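4-diphosphocytidyl-2C-methyl-D-erythritol synthase (Neisseria gonorrhoeae, PDB 1VGW) probably catalyses the transfer of a cytidylyl group from CTP to 2-C-methyl-D-erythritol 4-phosphate, releasing diphosphate, in isoprenoid biosynthesis. Local coordinates at residues B[66-69]-B[75-78]; B[145-148]-B[153-156]; B[178-183]-B[193-198]; B[45-50]-B[120-125]; B[127-132]-B[169-174]. One frame throughout, in Å; residues are numbered along the deposited sequence.

Contact 1. Residues B[66-69]-B[75-78]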
# COMPACT_ATOMS: atom_id res chain seq x y z
N LYS B 66 18.73 -25.46 -10.26
CA LYS B 66 17.61 -26.26 -9.77
C LYS B 66 16.30 -25.75 -10.37
O LYS B 66 15.43 -26.55 -10.73
CB LYS B 66 17.55 -26.31 -8.26
CG LYS B 66 18.72 -27.06 -7.62
CD LYS B 66 18.56 -27.18 -6.10
CE LYS B 66 19.81 -27.81 -5.49
NZ LYS B 66 19.49 -28.70 -4.34
N VAL B 67 16.18 -24.43 -10.51
CA VAL B 67 14.97 -23.82 -11.08
C VAL B 67 14.77 -24.31 -12.51
O VAL B 67 13.71 -24.77 -12.92
CB VAL B 67 15.08 -22.29 -11.09
CG1 VAL B 67 13.82 -21.63 -11.62
CG2 VAL B 67 15.36 -21.76 -9.68
N GLN B 68 15.89 -24.40 -13.25
CA GLN B 68 15.84 -24.87 -14.61
C GLN B 68 15.23 -26.25 -14.77
O GLN B 68 14.49 -26.47 -15.73
CB GLN B 68 17.19 -24.77 -15.31
CG GLN B 68 17.08 -25.22 -16.78
CD GLN B 68 16.42 -24.20 -17.68
OE1 GLN B 68 17.05 -23.33 -18.28
NE2 GLN B 68 15.08 -24.29 -17.80
N THR B 69 15.54 -27.18 -13.85
CA THR B 69 15.01 -28.55 -13.92
C THR B 69 13.54 -28.59 -13.59
O THR B 69 12.80 -29.49 -13.98
CB THR B 69 15.77 -29.45 -12.93
OG1 THR B 69 17.04 -29.80 -13.51
CG2 THR B 69 15.04 -30.69 -12.53
N ARG B 75 13.61 -20.14 -19.81
CA ARG B 75 15.03 -19.97 -20.16
C ARG B 75 15.78 -19.27 -19.05
O ARG B 75 15.43 -18.15 -18.68
CB ARG B 75 15.13 -19.18 -21.46
CG ARG B 75 14.25 -19.84 -22.56
CD ARG B 75 15.13 -19.95 -23.81
NE ARG B 75 14.29 -20.35 -24.96
CZ ARG B 75 14.87 -20.82 -26.06
NH1 ARG B 75 16.19 -20.89 -26.11
NH2 ARG B 75 14.14 -21.17 -27.10
N VAL B 76 16.82 -19.93 -18.51
CA VAL B 76 17.57 -19.35 -17.41
C VAL B 76 18.87 -18.80 -17.95
O VAL B 76 19.80 -19.58 -18.19
CB VAL B 76 17.78 -20.40 -16.30
CG1 VAL B 76 18.85 -19.95 -15.30
CG2 VAL B 76 16.48 -20.67 -15.53
N TRP B 77 18.98 -17.48 -18.13
CA TRP B 77 20.22 -16.91 -18.67
C TRP B 77 21.12 -16.38 -17.57
O TRP B 77 20.66 -15.78 -16.58
CB TRP B 77 19.89 -15.76 -19.65
CG TRP B 77 19.24 -16.22 -20.93
CD1 TRP B 77 19.20 -17.50 -21.42
CD2 TRP B 77 18.61 -15.38 -21.90
NE1 TRP B 77 18.55 -17.50 -22.62
CE2 TRP B 77 18.18 -16.21 -22.95
CE3 TRP B 77 18.37 -14.00 -21.99
CZ2 TRP B 77 17.49 -15.74 -24.07
CZ3 TRP B 77 17.67 -13.53 -23.10
CH2 TRP B 77 17.25 -14.39 -24.13
N LYS B 78 22.44 -16.51 -17.74
CA LYS B 78 23.34 -16.06 -16.67
C LYS B 78 24.15 -14.84 -17.04
O LYS B 78 25.38 -14.83 -16.98
CB LYS B 78 24.24 -17.22 -16.21
CG LYS B 78 23.43 -18.40 -15.67
CD LYS B 78 24.33 -19.51 -15.18
CE LYS B 78 23.52 -20.69 -14.66
NZ LYS B 78 24.40 -21.85 -14.39
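Gln-68 reaches Val-76 because its CG stands anti to the backbone N (chi1 -178°) and its chain then bends at chi2 (75°), which carries the amide out from helix 63-70 to the start of strand 75-77. Val-76 answers with CG1 anti to its own N, leaving CG2 beside that N and turned to the glutamine. The two side chains run antiparallel to each other, so that the aliphatic root of one lies alongside the branch of the other: Gln-68 CB is 4.2 Å from Val-76 CG2, and Gln-68 CD is 4.1 Å from the same methyl. The amide oxygen goes further, to the base of the valine, where Gln-68 OE1 is 3.6 Å from Val-76 CB. It also accepts a weak hydrogen bond from the backbone, with Val-76 N 3.4 Å from Gln-68 OE1 and an angle of only 142° at the hydrogen.

The other end of the amide is held more firmly outside the contact. Gln-68 NE2 donates to Val-74 O, with Phe-71 O as a weak second acceptor, so the group bridges the loop between helix and strand and its rotation is probably fixed from both ends. A salt bridge from Lys-78 to Asp-65 ties the residue just after the strand to the same helix. Trp-77 leaves on the opposite side of the strand and makes a cation-pi contact with Lys-94. Backbone bonds from Arg-75 and Trp-77 to strand 52-56 complete the setting: a beta-alpha-beta crossover of strand 52-56, helix 63-70 and strand 75-77, with its two strands adjacent and parallel.

Contact 2. Residues B[145-148]-B[153-156]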
# COMPACT_ATOMS: atom_id res chain seq x y z
N THR B 145 -3.87 9.90 2.55
CA THR B 145 -3.21 11.22 2.51
C THR B 145 -1.69 11.10 2.51
O THR B 145 -1.13 10.35 3.32
CB THR B 145 -3.62 12.03 3.76
OG1 THR B 145 -5.04 12.23 3.73
CG2 THR B 145 -2.88 13.35 3.84
N LEU B 146 -1.00 11.82 1.64
CA LEU B 146 0.45 11.79 1.52
C LEU B 146 1.07 12.96 2.30
O LEU B 146 0.58 14.08 2.27
CB LEU B 146 0.92 11.90 0.07
CG LEU B 146 0.65 10.81 -0.93
CD1 LEU B 146 1.03 11.27 -2.35
CD2 LEU B 146 1.45 9.54 -0.60
N LYS B 147 2.20 12.69 2.95
CA LYS B 147 2.90 13.70 3.70
C LYS B 147 4.37 13.73 3.25
O LYS B 147 4.91 12.69 2.90
CB LYS B 147 2.86 13.44 5.22
CG LYS B 147 1.53 13.07 5.84
CD LYS B 147 0.47 14.16 5.79
CE LYS B 147 -0.55 14.08 6.88
NZ LYS B 147 -1.65 15.06 6.87
N ARG B 148 5.00 14.89 3.29
CA ARG B 148 6.45 15.01 3.06
C ARG B 148 7.12 15.15 4.46
O ARG B 148 6.63 15.84 5.37
CB ARG B 148 6.75 16.28 2.25
CG ARG B 148 8.02 16.31 1.44
CD ARG B 148 8.17 17.63 0.63
NE ARG B 148 7.35 17.59 -0.59
CZ ARG B 148 7.63 16.77 -1.62
NH1 ARG B 148 8.68 15.96 -1.63
NH2 ARG B 148 6.81 16.73 -2.66
N GLN B 153 9.48 14.45 10.92
CA GLN B 153 8.28 15.24 11.13
C GLN B 153 7.64 15.66 9.79
O GLN B 153 8.34 15.89 8.83
CB GLN B 153 8.57 16.51 11.93
CG GLN B 153 9.27 16.32 13.25
CD GLN B 153 9.69 17.62 13.91
OE1 GLN B 153 9.73 17.70 15.13
NE2 GLN B 153 9.99 18.65 13.12
N ILE B 154 6.34 15.93 9.79
CA ILE B 154 5.60 16.36 8.65
C ILE B 154 5.97 17.81 8.29
O ILE B 154 5.68 18.70 9.08
CB ILE B 154 4.07 16.33 8.85
CG1 ILE B 154 3.53 14.92 9.07
CG2 ILE B 154 3.37 17.02 7.66
CD1 ILE B 154 2.07 14.92 9.53
N SER B 155 6.39 18.04 7.05
CA SER B 155 6.75 19.36 6.58
C SER B 155 5.75 19.85 5.54
O SER B 155 5.69 21.04 5.30
CB SER B 155 8.16 19.53 6.08
OG SER B 155 8.49 18.81 4.92
N ALA B 156 4.86 18.95 5.15
CA ALA B 156 3.84 19.30 4.18
C ALA B 156 2.87 18.15 3.93
O ALA B 156 3.23 16.97 4.03
CB ALA B 156 4.55 19.61 2.83
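Lys-147 and Ile-154 cross at a slant on one side of the hairpin made by strands 146-149 and 154-158, while Arg-148 and Ala-156 meet on the other. A bend at chi2 (-65°) lays the lysine methylenes along the isoleucine tip: Lys-147 CE lies 3.8 Å from Ile-154 CD1, and Lys-147 CD 4.1 Å from it. On the opposite face from the lysine, Arg-148 CB and Ala-156 CB are 4.0 Å apart, beyond which the arginine chain turns away from the partner strand.

Two straight backbone bonds hold the pair. Arg-148 N donates to Ala-156 O at 2.8 Å, and Arg-148 O accepts from Ser-155 N at 2.8 Å, with 176° at the hydrogen. Ser-155 and Ala-156 thus both face Arg-148, forming a classic beta bulge.

The second subunit pairs with residues 146 to 148 as an antiparallel ladder, so the hairpin helps to build the dimer. Leu-146 also approaches Arg-160, predicted to position the substrate MEP. Apolar contacts hold the lysine shaft, whereas its NZ bonds to Thr-157 and forms salt bridges with Asp-191 and Glu-197 of the second subunit; these two carboxylates probably stabilise the positive charge of this lysine, which is buried in the dimer.

Contact 3. Residues B[178-183]-B[193-198]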
# COMPACT_ATOMS: atom_id res chain seq x y z
N HIS B 178 14.14 -1.49 -25.67
CA HIS B 178 15.59 -1.42 -25.92
C HIS B 178 16.03 0.04 -26.16
O HIS B 178 17.04 0.56 -25.67
CB HIS B 178 15.90 -2.25 -27.16
CG HIS B 178 17.32 -2.36 -27.52
ND1 HIS B 178 18.28 -2.91 -26.70
CD2 HIS B 178 17.98 -2.01 -28.68
CE1 HIS B 178 19.46 -2.87 -27.30
NE2 HIS B 178 19.32 -2.33 -28.49
N ARG B 179 15.23 0.77 -26.95
CA ARG B 179 15.54 2.16 -27.24
C ARG B 179 15.58 3.02 -25.98
O ARG B 179 16.56 3.73 -25.78
CB ARG B 179 14.49 2.73 -28.23
CG ARG B 179 15.07 3.64 -29.27
CD ARG B 179 15.09 2.99 -30.66
NE ARG B 179 13.95 2.20 -30.96
CZ ARG B 179 13.34 1.94 -32.08
NH1 ARG B 179 12.28 1.15 -32.14
NH2 ARG B 179 13.78 2.53 -33.20
N ALA B 180 14.53 3.01 -25.17
CA ALA B 180 14.40 3.83 -23.99
C ALA B 180 15.43 3.61 -22.89
O ALA B 180 15.80 4.56 -22.20
CB ALA B 180 13.01 3.65 -23.38
N LEU B 181 15.90 2.39 -22.66
CA LEU B 181 16.89 2.10 -21.65
C LEU B 181 18.32 2.23 -22.17
O LEU B 181 19.26 1.95 -21.40
CB LEU B 181 16.72 0.65 -21.16
CG LEU B 181 15.36 0.24 -20.63
CD1 LEU B 181 15.37 -1.26 -20.37
CD2 LEU B 181 14.98 1.04 -19.37
N ALA B 182 18.53 2.56 -23.44
CA ALA B 182 19.90 2.66 -23.95
C ALA B 182 20.58 3.97 -23.64
O ALA B 182 21.84 4.00 -23.71
CB ALA B 182 19.98 2.33 -25.43
N ALA B 183 19.90 5.06 -23.35
CA ALA B 183 20.64 6.28 -22.97
C ALA B 183 19.70 7.47 -22.88
O ALA B 183 18.59 7.36 -23.43
CB ALA B 183 21.80 6.58 -23.90
N ALA B 193 8.65 2.27 -17.15
CA ALA B 193 7.79 3.31 -17.63
C ALA B 193 8.46 4.66 -17.67
O ALA B 193 8.39 5.39 -18.67
CB ALA B 193 6.48 3.37 -16.86
N SER B 194 9.19 5.06 -16.63
CA SER B 194 9.82 6.37 -16.60
C SER B 194 10.87 6.52 -17.69
O SER B 194 11.18 7.66 -18.06
CB SER B 194 10.35 6.72 -15.20
OG SER B 194 11.64 6.19 -14.99
N ALA B 195 11.53 5.47 -18.14
CA ALA B 195 12.45 5.59 -19.28
C ALA B 195 11.63 5.68 -20.60
O ALA B 195 12.04 6.38 -21.52
CB ALA B 195 13.42 4.46 -19.43
N VAL B 196 10.49 5.04 -20.67
CA VAL B 196 9.66 5.17 -21.87
C VAL B 196 9.11 6.60 -21.95
O VAL B 196 9.21 7.21 -23.01
CB VAL B 196 8.59 4.09 -21.97
CG1 VAL B 196 7.52 4.41 -23.02
CG2 VAL B 196 9.25 2.75 -22.41
N GLU B 197 8.61 7.18 -20.86
CA GLU B 197 8.07 8.54 -20.81
C GLU B 197 9.05 9.63 -21.28
O GLU B 197 8.65 10.66 -21.82
CB GLU B 197 7.63 8.91 -19.39
CG GLU B 197 6.56 8.09 -18.72
CD GLU B 197 6.71 8.06 -17.19
OE1 GLU B 197 7.15 9.08 -16.58
OE2 GLU B 197 6.43 7.03 -16.56
N LYS B 198 10.35 9.44 -21.06
CA LYS B 198 11.38 10.36 -21.46
C LYS B 198 11.54 10.40 -22.97
O LYS B 198 12.28 11.25 -23.52
CB LYS B 198 12.74 10.03 -20.82
CG LYS B 198 12.82 10.62 -19.42
CD LYS B 198 14.04 10.13 -18.66
CE LYS B 198 13.90 10.47 -17.18
NZ LYS B 198 13.84 11.95 -16.93
O HOH W 1 14.74 6.96 -22.20
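Ala-180 and Ala-195 bring two helices together in the Rossmann-like core of this GT-A type enzyme: the end of helix 174-180 lies against helix 192-197, and with nothing larger than methyl groups at the centre the backbones come close. The methyl of Ala-180 is aimed at the opposing main chain, where Ala-180 CB is 3.4 Å from Ala-195 O. From the other side, the methyl of Ala-195 comes to 3.7 Å from the backbone oxygen, Ala-180 O. The two methyls themselves, Ala-180 CB and Ala-195 CB, are 4.1 Å apart.

Longer side chains fill in around this small pair. In Leu-181, CG stands anti to the carbonyl carbon (chi1 -55°) and CD1 extends anti to CA, leaving the other branch to turn to the partner helix: Leu-181 CD2 rests 3.8 Å from Ala-195 CB. Val-196 has CG1 anti to its backbone N (chi1 166°), and this places the second methyl next to the first helix, with Val-196 CG2 4.0 Å from Ala-180 CB. Neighbouring elements close over these groups: Leu-181 also touches Val-88 of helix 84-98, Val-196 packs on Phe-172 of strand 169-173, and Ala-180 meets Leu-199.

The far side of helix 192-197 belongs to the dimer interface, where Glu-197 OE1 is hydrogen-bonded to Thr-157 OG1 of the second subunit. No direct hydrogen bond joins the two segments. Instead, one water molecule donates to a carbonyl of each helix, lying 2.6 Å from Ala-180 O and 2.8 Å from Ala-195 O.

Contact 4. Residues B[45-50]-B[120-125]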
# COMPACT_ATOMS: atom_id res chain seq x y z
N GLU B 45 3.92 -19.52 -16.62
CA GLU B 45 3.89 -20.79 -17.32
C GLU B 45 2.50 -21.37 -17.45
O GLU B 45 2.22 -22.01 -18.48
CB GLU B 45 4.87 -21.80 -16.75
CG GLU B 45 6.33 -21.33 -16.99
CD GLU B 45 6.81 -21.86 -18.34
OE1 GLU B 45 7.30 -21.07 -19.18
OE2 GLU B 45 6.70 -23.09 -18.55
N ARG B 46 1.58 -21.05 -16.55
CA ARG B 46 0.21 -21.54 -16.68
C ARG B 46 -0.72 -20.59 -17.39
O ARG B 46 -1.94 -20.85 -17.50
CB ARG B 46 -0.35 -21.90 -15.29
CG ARG B 46 -1.16 -20.83 -14.61
CD ARG B 46 -1.95 -21.40 -13.41
NE ARG B 46 -1.16 -21.22 -12.18
CZ ARG B 46 -0.04 -21.84 -11.88
NH1 ARG B 46 0.51 -22.73 -12.71
NH2 ARG B 46 0.61 -21.55 -10.76
N HIS B 47 -0.26 -19.43 -17.80
CA HIS B 47 -1.11 -18.43 -18.44
C HIS B 47 -1.09 -18.58 -19.94
O HIS B 47 -0.05 -18.44 -20.59
CB HIS B 47 -0.64 -17.02 -18.02
CG HIS B 47 -1.74 -16.02 -18.14
ND1 HIS B 47 -2.48 -15.62 -17.04
CD2 HIS B 47 -2.24 -15.37 -19.21
CE1 HIS B 47 -3.41 -14.76 -17.44
NE2 HIS B 47 -3.28 -14.59 -18.75
N GLU B 48 -2.25 -18.84 -20.52
CA GLU B 48 -2.39 -19.12 -21.93
C GLU B 48 -1.82 -18.11 -22.90
O GLU B 48 -1.18 -18.49 -23.89
CB GLU B 48 -3.88 -19.41 -22.24
CG GLU B 48 -4.46 -20.47 -21.32
CD GLU B 48 -5.86 -20.90 -21.72
OE1 GLU B 48 -5.99 -21.97 -22.36
OE2 GLU B 48 -6.84 -20.19 -21.38
N ALA B 49 -1.94 -16.81 -22.60
CA ALA B 49 -1.48 -15.77 -23.48
C ALA B 49 -0.00 -15.50 -23.46
O ALA B 49 0.43 -14.64 -24.25
CB ALA B 49 -2.23 -14.46 -23.14
N VAL B 50 0.77 -16.12 -22.59
CA VAL B 50 2.22 -15.86 -22.49
C VAL B 50 2.89 -16.91 -23.34
O VAL B 50 2.54 -18.08 -23.20
CB VAL B 50 2.68 -15.90 -21.02
CG1 VAL B 50 4.20 -15.86 -20.84
CG2 VAL B 50 2.06 -14.71 -20.29
N GLU B 120 -6.00 -12.89 -13.09
CA GLU B 120 -6.92 -11.97 -13.71
C GLU B 120 -6.26 -10.62 -14.04
O GLU B 120 -6.58 -9.99 -15.05
CB GLU B 120 -8.12 -11.74 -12.76
CG GLU B 120 -9.42 -11.51 -13.48
CD GLU B 120 -10.65 -11.49 -12.59
OE1 GLU B 120 -11.68 -10.86 -12.99
OE2 GLU B 120 -10.64 -12.13 -11.50
N ALA B 121 -5.32 -10.21 -13.18
CA ALA B 121 -4.61 -8.95 -13.34
C ALA B 121 -3.67 -9.01 -14.55
O ALA B 121 -3.49 -8.04 -15.28
CB ALA B 121 -3.84 -8.58 -12.08
N LEU B 122 -3.08 -10.18 -14.76
CA LEU B 122 -2.18 -10.42 -15.88
C LEU B 122 -2.96 -10.32 -17.20
O LEU B 122 -2.49 -9.63 -18.12
CB LEU B 122 -1.48 -11.74 -15.74
CG LEU B 122 -0.46 -12.20 -16.74
CD1 LEU B 122 0.68 -11.21 -16.93
CD2 LEU B 122 0.12 -13.57 -16.40
N ALA B 123 -4.14 -10.95 -17.25
CA ALA B 123 -5.01 -10.93 -18.39
C ALA B 123 -5.38 -9.50 -18.79
O ALA B 123 -5.24 -9.14 -19.98
CB ALA B 123 -6.27 -11.75 -18.15
N ARG B 124 -5.83 -8.68 -17.85
CA ARG B 124 -6.14 -7.27 -18.13
C ARG B 124 -4.94 -6.52 -18.72
O ARG B 124 -5.07 -5.78 -19.70
CB ARG B 124 -6.52 -6.58 -16.82
CG ARG B 124 -8.00 -6.36 -16.61
CD ARG B 124 -8.25 -5.18 -15.68
NE ARG B 124 -7.56 -5.30 -14.42
CZ ARG B 124 -7.83 -6.09 -13.40
NH1 ARG B 124 -7.06 -6.03 -12.32
NH2 ARG B 124 -8.83 -6.95 -13.44
N LEU B 125 -3.74 -6.70 -18.17
CA LEU B 125 -2.58 -6.00 -18.73
C LEU B 125 -2.33 -6.40 -20.17
O LEU B 125 -1.93 -5.58 -21.01
CB LEU B 125 -1.35 -6.27 -17.88
CG LEU B 125 0.00 -5.73 -18.30
CD1 LEU B 125 0.03 -4.19 -18.20
CD2 LEU B 125 1.14 -6.32 -17.46
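The imidazole of His-47 carries a methyl of Leu-122 over one face: Leu-122 CD2 is 3.7 Å from the centroid of the His-47 ring and 25° off its normal, a CH-pi contact. The methyl is displaced toward the CG-ND1 side, so that His-47 ND1 is its nearest ring atom, 3.4 Å from Leu-122 CD2. The backbone of the next helical residue meets the ring obliquely, with His-47 CE1 3.9 Å from Ala-123 N. At the far end of the ring, His-47 NE2 comes to 4.2 Å from Ala-123 CB.

The leucine reaches the ring with CG anti to the backbone N (chi1 -178°) and CD2 extended anti to CA, while the histidine side chain runs the other way alongside it. Val-50 adds a looser touch, Val-50 CG2 lying 4.5 Å from Leu-122 CD2. His-47 and Val-50 are brought together by a type I turn, closed where Val-50 N donates to His-47 O at 3.2 Å.

The contact joins the loop between helix 36-45 and strand 52-56 to helix 119-129, whose Leu-122 also packs on Leu-108 of the central sheet. With no hydrogen bond across it, the join probably rests mainly on dispersion, with the CH-pi contact of methyl and ring.

Contact 5. Residues B[127-132]-B[169-174]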
# COMPACT_ATOMS: atom_id res chain seq x y z
N GLU B 127 -4.42 -7.71 -22.35
CA GLU B 127 -5.53 -7.27 -23.16
C GLU B 127 -5.52 -5.79 -23.48
O GLU B 127 -5.66 -5.39 -24.64
CB GLU B 127 -6.84 -7.65 -22.43
CG GLU B 127 -8.09 -7.41 -23.26
CD GLU B 127 -8.09 -8.25 -24.53
OE1 GLU B 127 -7.75 -9.44 -24.46
OE2 GLU B 127 -8.39 -7.69 -25.60
N GLN B 128 -5.24 -4.96 -22.46
CA GLN B 128 -5.22 -3.51 -22.67
C GLN B 128 -3.92 -2.94 -23.14
O GLN B 128 -3.85 -2.26 -24.18
CB GLN B 128 -5.69 -2.84 -21.37
CG GLN B 128 -7.11 -3.29 -21.03
CD GLN B 128 -7.54 -2.92 -19.64
OE1 GLN B 128 -8.50 -3.49 -19.11
NE2 GLN B 128 -6.85 -1.98 -19.00
N ALA B 129 -2.80 -3.26 -22.51
CA ALA B 129 -1.53 -2.67 -22.98
C ALA B 129 -0.93 -3.51 -24.08
O ALA B 129 -0.06 -3.05 -24.84
CB ALA B 129 -0.57 -2.54 -21.80
N GLY B 130 -1.31 -4.78 -24.17
CA GLY B 130 -0.76 -5.68 -25.15
C GLY B 130 -1.03 -5.27 -26.61
O GLY B 130 -0.27 -5.70 -27.49
N ASN B 131 -2.05 -4.46 -26.85
CA ASN B 131 -2.45 -3.99 -28.14
C ASN B 131 -2.40 -2.47 -28.30
O ASN B 131 -3.15 -1.95 -29.11
CB ASN B 131 -3.89 -4.44 -28.50
CG ASN B 131 -3.99 -5.95 -28.64
OD1 ASN B 131 -3.39 -6.55 -29.54
ND2 ASN B 131 -4.75 -6.57 -27.75
N ALA B 132 -1.60 -1.78 -27.52
CA ALA B 132 -1.44 -0.34 -27.64
C ALA B 132 0.05 -0.11 -27.87
O ALA B 132 0.80 -0.56 -26.98
CB ALA B 132 -1.87 0.37 -26.36
N PRO B 169 3.72 -6.52 -13.67
CA PRO B 169 4.64 -6.28 -14.75
C PRO B 169 4.41 -4.98 -15.47
O PRO B 169 3.36 -4.34 -15.26
CB PRO B 169 4.38 -7.46 -15.72
CG PRO B 169 3.51 -8.42 -14.97
CD PRO B 169 2.67 -7.52 -14.08
N GLN B 170 5.42 -4.49 -16.14
CA GLN B 170 5.41 -3.28 -16.98
C GLN B 170 5.65 -3.80 -18.43
O GLN B 170 6.71 -4.40 -18.65
CB GLN B 170 6.55 -2.31 -16.58
CG GLN B 170 6.38 -1.95 -15.09
CD GLN B 170 6.89 -0.61 -14.66
OE1 GLN B 170 7.78 0.04 -15.21
NE2 GLN B 170 6.37 -0.09 -13.51
N LEU B 171 4.67 -3.60 -19.28
CA LEU B 171 4.68 -4.17 -20.65
C LEU B 171 4.99 -3.21 -21.76
O LEU B 171 4.18 -2.30 -22.03
CB LEU B 171 3.35 -4.87 -20.82
CG LEU B 171 2.54 -5.07 -22.05
CD1 LEU B 171 3.14 -4.70 -23.39
CD2 LEU B 171 1.92 -6.45 -22.09
N PHE B 172 6.11 -3.41 -22.47
CA PHE B 172 6.50 -2.62 -23.61
C PHE B 172 7.03 -3.44 -24.80
O PHE B 172 7.54 -4.56 -24.63
CB PHE B 172 7.60 -1.58 -23.20
CG PHE B 172 7.10 -0.63 -22.15
CD1 PHE B 172 7.55 -0.78 -20.82
CD2 PHE B 172 6.10 0.29 -22.41
CE1 PHE B 172 6.99 0.05 -19.85
CE2 PHE B 172 5.58 1.13 -21.46
CZ PHE B 172 6.05 0.98 -20.13
N GLN B 173 6.90 -2.89 -26.00
CA GLN B 173 7.44 -3.48 -27.23
C GLN B 173 8.96 -3.62 -27.04
O GLN B 173 9.57 -2.66 -26.55
CB GLN B 173 7.21 -2.52 -28.44
CG GLN B 173 5.78 -2.49 -28.97
CD GLN B 173 5.67 -1.52 -30.15
OE1 GLN B 173 6.13 -1.83 -31.26
NE2 GLN B 173 5.18 -0.32 -29.85
N ALA B 174 9.54 -4.69 -27.53
CA ALA B 174 10.98 -4.91 -27.39
C ALA B 174 11.82 -3.82 -27.95
O ALA B 174 12.79 -3.37 -27.32
CB ALA B 174 11.29 -6.28 -28.00
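Leu-171 points from strand 169-173 into the end of helix 119-129, opposite Ala-129. Its CB starts toward the helix, and the branch point makes the first touch, with Leu-171 CG 4.0 Å from Ala-129 CB. Beyond it the two methyls part. Leu-171 CD1 rests against the main chain, 3.9 Å from Ala-129 O, and Leu-171 CD2 reaches the next residue, 4.1 Å from Gly-130 CA. The fork of the leucine therefore spans the Ala-129 to Gly-130 peptide, at the first step of a type I turn from Ala-129 to Ala-132.

Polar groups also hold the turn: Gly-130 O accepts from Asn-106 ND2 and Arg-5 NH1.

Leu-171 also packs on Asn-106 and Leu-108 of strand 106-109, and its backbone bonds to Gly-136, at the start of strand 136-141. Strand 169-173 thus lies between two antiparallel neighbours in the mixed sheet, with Leu-171 turned to helix 119-129, while the next residue, Phe-172, points away from that helix to pack on helix 192-197.

In the fold
Contact 5 touches both contact 3 and contact 4, which do not touch each other. Contacts 4 and 5 share helix 119-129, have centres 12 Å apart and touch where Leu-125 CD2 lies 3.7 Å from Pro-169 O. Contacts 3 and 5 have centres 15 Å apart and are joined by a probable hydrogen bond, Ala-193 N to Gln-170 OE1 at 3.1 Å. Contact 1 is nested in the loop closed by contact 4 and reaches the same sheet as contact 5. Contact 2, nested in the loop closed by contact 5, lies about 45 Å from contact 1 between centres; it alone approaches an annotated site, the predicted MEP-positioning Arg-160. Contacts 2 and 3 both touch the second subunit.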